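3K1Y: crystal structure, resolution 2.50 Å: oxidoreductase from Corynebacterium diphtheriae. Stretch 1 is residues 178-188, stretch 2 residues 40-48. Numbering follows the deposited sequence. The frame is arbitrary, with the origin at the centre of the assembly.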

# COMPACT_ATOMS: atom_id res chain seq x y z
N ALA A 178 6.09 20.99 -6.51
CA ALA A 178 6.64 19.78 -7.12
C ALA A 178 7.59 20.20 -8.25
O ALA A 178 8.68 19.65 -8.41
CB ALA A 178 5.53 18.91 -7.67
N ALA A 179 7.15 21.17 -9.04
CA ALA A 179 7.97 21.67 -10.13
C ALA A 179 9.32 22.18 -9.60
O ALA A 179 10.38 21.87 -10.15
CB ALA A 179 7.24 22.80 -10.86
N GLY A 180 9.27 22.97 -8.53
CA GLY A 180 10.48 23.50 -7.94
C GLY A 180 11.37 22.40 -7.42
O GLY A 180 12.59 22.41 -7.63
N GLU A 181 10.77 21.44 -6.72
CA GLU A 181 11.53 20.32 -6.17
C GLU A 181 12.27 19.61 -7.30
O GLU A 181 13.47 19.36 -7.22
CB GLU A 181 10.60 19.34 -5.45
CG GLU A 181 10.29 19.70 -4.01
CD GLU A 181 9.03 19.01 -3.48
OE1 GLU A 181 8.86 17.79 -3.74
OE2 GLU A 181 8.21 19.68 -2.81
N LEU A 182 11.54 19.29 -8.37
CA LEU A 182 12.13 18.60 -9.50
C LEU A 182 13.17 19.48 -10.21
O LEU A 182 14.23 18.98 -10.62
CB LEU A 182 11.03 18.16 -10.47
CG LEU A 182 11.40 17.36 -11.72
CD1 LEU A 182 12.27 16.16 -11.37
CD2 LEU A 182 10.13 16.90 -12.39
N ALA A 183 12.89 20.78 -10.32
CA ALA A 183 13.82 21.69 -10.98
C ALA A 183 15.17 21.74 -10.27
O ALA A 183 16.21 21.83 -10.91
CB ALA A 183 13.23 23.09 -11.07
N SER A 184 15.15 21.68 -8.94
CA SER A 184 16.39 21.70 -8.20
C SER A 184 17.24 20.48 -8.51
O SER A 184 18.44 20.61 -8.75
CB SER A 184 16.13 21.77 -6.69
OG SER A 184 15.99 23.12 -6.29
N LEU A 185 16.64 19.29 -8.48
CA LEU A 185 17.40 18.08 -8.78
C LEU A 185 17.94 18.18 -10.21
O LEU A 185 19.08 17.82 -10.49
CB LEU A 185 16.52 16.82 -8.65
CG LEU A 185 16.24 16.15 -7.29
CD1 LEU A 185 16.99 16.85 -6.16
CD2 LEU A 185 14.75 16.16 -7.02
N ILE A 186 17.11 18.70 -11.11
CA ILE A 186 17.51 18.83 -12.51
C ILE A 186 18.76 19.67 -12.77
O ILE A 186 19.66 19.24 -13.50
CB ILE A 186 16.34 19.39 -13.37
CG1 ILE A 186 15.21 18.36 -13.42
CG2 ILE A 186 16.84 19.74 -14.79
CD1 ILE A 186 14.12 18.66 -14.39
N VAL A 187 18.84 20.87 -12.18
CA VAL A 187 19.99 21.73 -12.42
C VAL A 187 21.18 21.37 -11.54
O VAL A 187 22.29 21.83 -11.76
CB VAL A 187 19.64 23.23 -12.20
CG1 VAL A 187 18.44 23.60 -13.06
CG2 VAL A 187 19.35 23.50 -10.72
N GLU A 188 20.92 20.52 -10.55
CA GLU A 188 21.95 20.06 -9.64
C GLU A 188 22.88 19.11 -10.37
O GLU A 188 24.11 19.23 -10.29
CB GLU A 188 21.29 19.33 -8.47
CG GLU A 188 22.25 18.80 -7.43
CD GLU A 188 21.62 17.68 -6.62
OE1 GLU A 188 21.40 16.58 -7.19
OE2 GLU A 188 21.33 17.90 -5.42
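Stretch 2 40-48: AAVSARGEA

Residues 178-188 are helical throughout, with phi/psi values close to -60/-45 over most of the segment and i to i+4 hydrogen bonds such as Ala183 N to Ala179 O at 2.7 Å and Ile186 N to Leu182 O at 2.9 Å. Stretch 2 opens as the last part of a helix that starts earlier in the chain; Ala44 N still bonds to Ala40 O at 2.8 Å. The chain then turns: Arg45 has phi/psi of -91/12, Gly46 adopts 89/5, and Glu47 is extended at -122/176. Two hydrogen bonds hold this turn against the helix, Gly46 N to Ser43 O at 2.9 Å and Glu47 N to Val42 O at 3.0 Å. At the angles of Gly46 a CB would be jammed against the carbonyl O of Arg45, which by itself calls for glycine.

The two helices run in broadly the same direction, crossing at -51° with their axes 8.7 Å apart at closest approach. Small residues line this crossing. The CA atoms of Ala183 and Val42 are 5.3 Å apart, and those of Gly180 and Ala41 5.6 Å, so the register advances in the same sense along both chains.

The CA-to-CB bonds of Ala183 and Ala41 each point toward the other stretch, and the two CB atoms meet at 3.3 Å, a tight methyl-methyl contact. Ala41 CB also lies 3.8 Å from Ala179 O and 4.2 Å from Gly180 CA. Further along, Val42, with chi1 in the t well, places CG2 4.1 Å from Ala183 CB and 4.3 Å from Ile186 CG2, while its CG1 is 4.3 Å from Val187 CG1. These looser apolar contacts extend the packing toward the C-terminal end of stretch 1.

Arg45 has the largest area covered by the opposing stretch, 89 Å². Its NE donates to Ala41 O at 2.8 Å, tying the side chain back to the helix that precedes it, and the same NE lies 3.1 Å from Ala183 CB. The guanidinium lies with one face against the backbone of stretch 1, near Gly180 O, Ala183 C and Ser184 N; its NH2 approaches Gly180 CA to 3.2 Å. Arg45 NH1 and Ser184 OG are 3.3 Å apart, but the angle is too poor for a hydrogen bond. Val187 CG2 packs 4.0 Å from Arg45 CD, and Val187 CG1 is 3.4 Å from Glu47 OE1. No hydrogen bond crosses between the stretches, whose contact buries 386 Å² in total and rests on close packing.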

# COMPACT_ATOMS: atom_id res chain seq x y z
N ALA A 40 9.26 26.54 -16.27
CA ALA A 40 9.43 27.84 -15.64
C ALA A 40 10.45 27.74 -14.51
O ALA A 40 11.33 28.60 -14.39
CB ALA A 40 8.09 28.35 -15.11
N ALA A 41 10.33 26.70 -13.69
CA ALA A 41 11.23 26.50 -12.56
C ALA A 41 12.70 26.38 -12.98
O ALA A 41 13.59 26.88 -12.28
CB ALA A 41 10.80 25.26 -11.77
N VAL A 42 12.96 25.71 -14.10
CA VAL A 42 14.33 25.57 -14.59
C VAL A 42 14.78 26.91 -15.17
O VAL A 42 15.96 27.27 -15.13
CB VAL A 42 14.44 24.51 -15.68
CG1 VAL A 42 15.81 24.60 -16.35
CG2 VAL A 42 14.24 23.14 -15.07
N SER A 43 13.82 27.65 -15.71
CA SER A 43 14.10 28.95 -16.28
C SER A 43 14.51 29.87 -15.14
O SER A 43 15.46 30.64 -15.27
CB SER A 43 12.86 29.49 -16.99
OG SER A 43 13.10 30.79 -17.51
N ALA A 44 13.81 29.78 -14.01
CA ALA A 44 14.11 30.61 -12.84
C ALA A 44 15.50 30.29 -12.28
O ALA A 44 16.14 31.13 -11.64
CB ALA A 44 13.06 30.41 -11.76
N ARG A 45 15.97 29.08 -12.52
CA ARG A 45 17.29 28.73 -12.04
C ARG A 45 18.38 29.03 -13.07
O ARG A 45 19.52 28.61 -12.93
CB ARG A 45 17.28 27.26 -11.59
CG ARG A 45 16.63 27.11 -10.21
CD ARG A 45 16.14 25.70 -9.94
NE ARG A 45 14.68 25.66 -9.98
CZ ARG A 45 13.90 25.68 -8.91
NH1 ARG A 45 14.42 25.72 -7.69
NH2 ARG A 45 12.59 25.66 -9.06
N GLY A 46 18.02 29.79 -14.10
CA GLY A 46 18.99 30.18 -15.11
C GLY A 46 19.22 29.28 -16.31
O GLY A 46 20.09 29.57 -17.14
N GLU A 47 18.45 28.20 -16.44
CA GLU A 47 18.64 27.29 -17.56
C GLU A 47 17.43 27.08 -18.46
O GLU A 47 16.35 27.60 -18.21
CB GLU A 47 19.16 25.95 -17.04
CG GLU A 47 20.63 26.01 -16.71
CD GLU A 47 21.17 24.68 -16.28
OE1 GLU A 47 21.04 24.34 -15.09
OE2 GLU A 47 21.73 23.98 -17.15
N ALA A 48 17.65 26.31 -19.53
CA ALA A 48 16.59 26.03 -20.50
C ALA A 48 16.18 24.58 -20.45
O ALA A 48 16.99 23.71 -20.17
CB ALA A 48 17.07 26.39 -21.91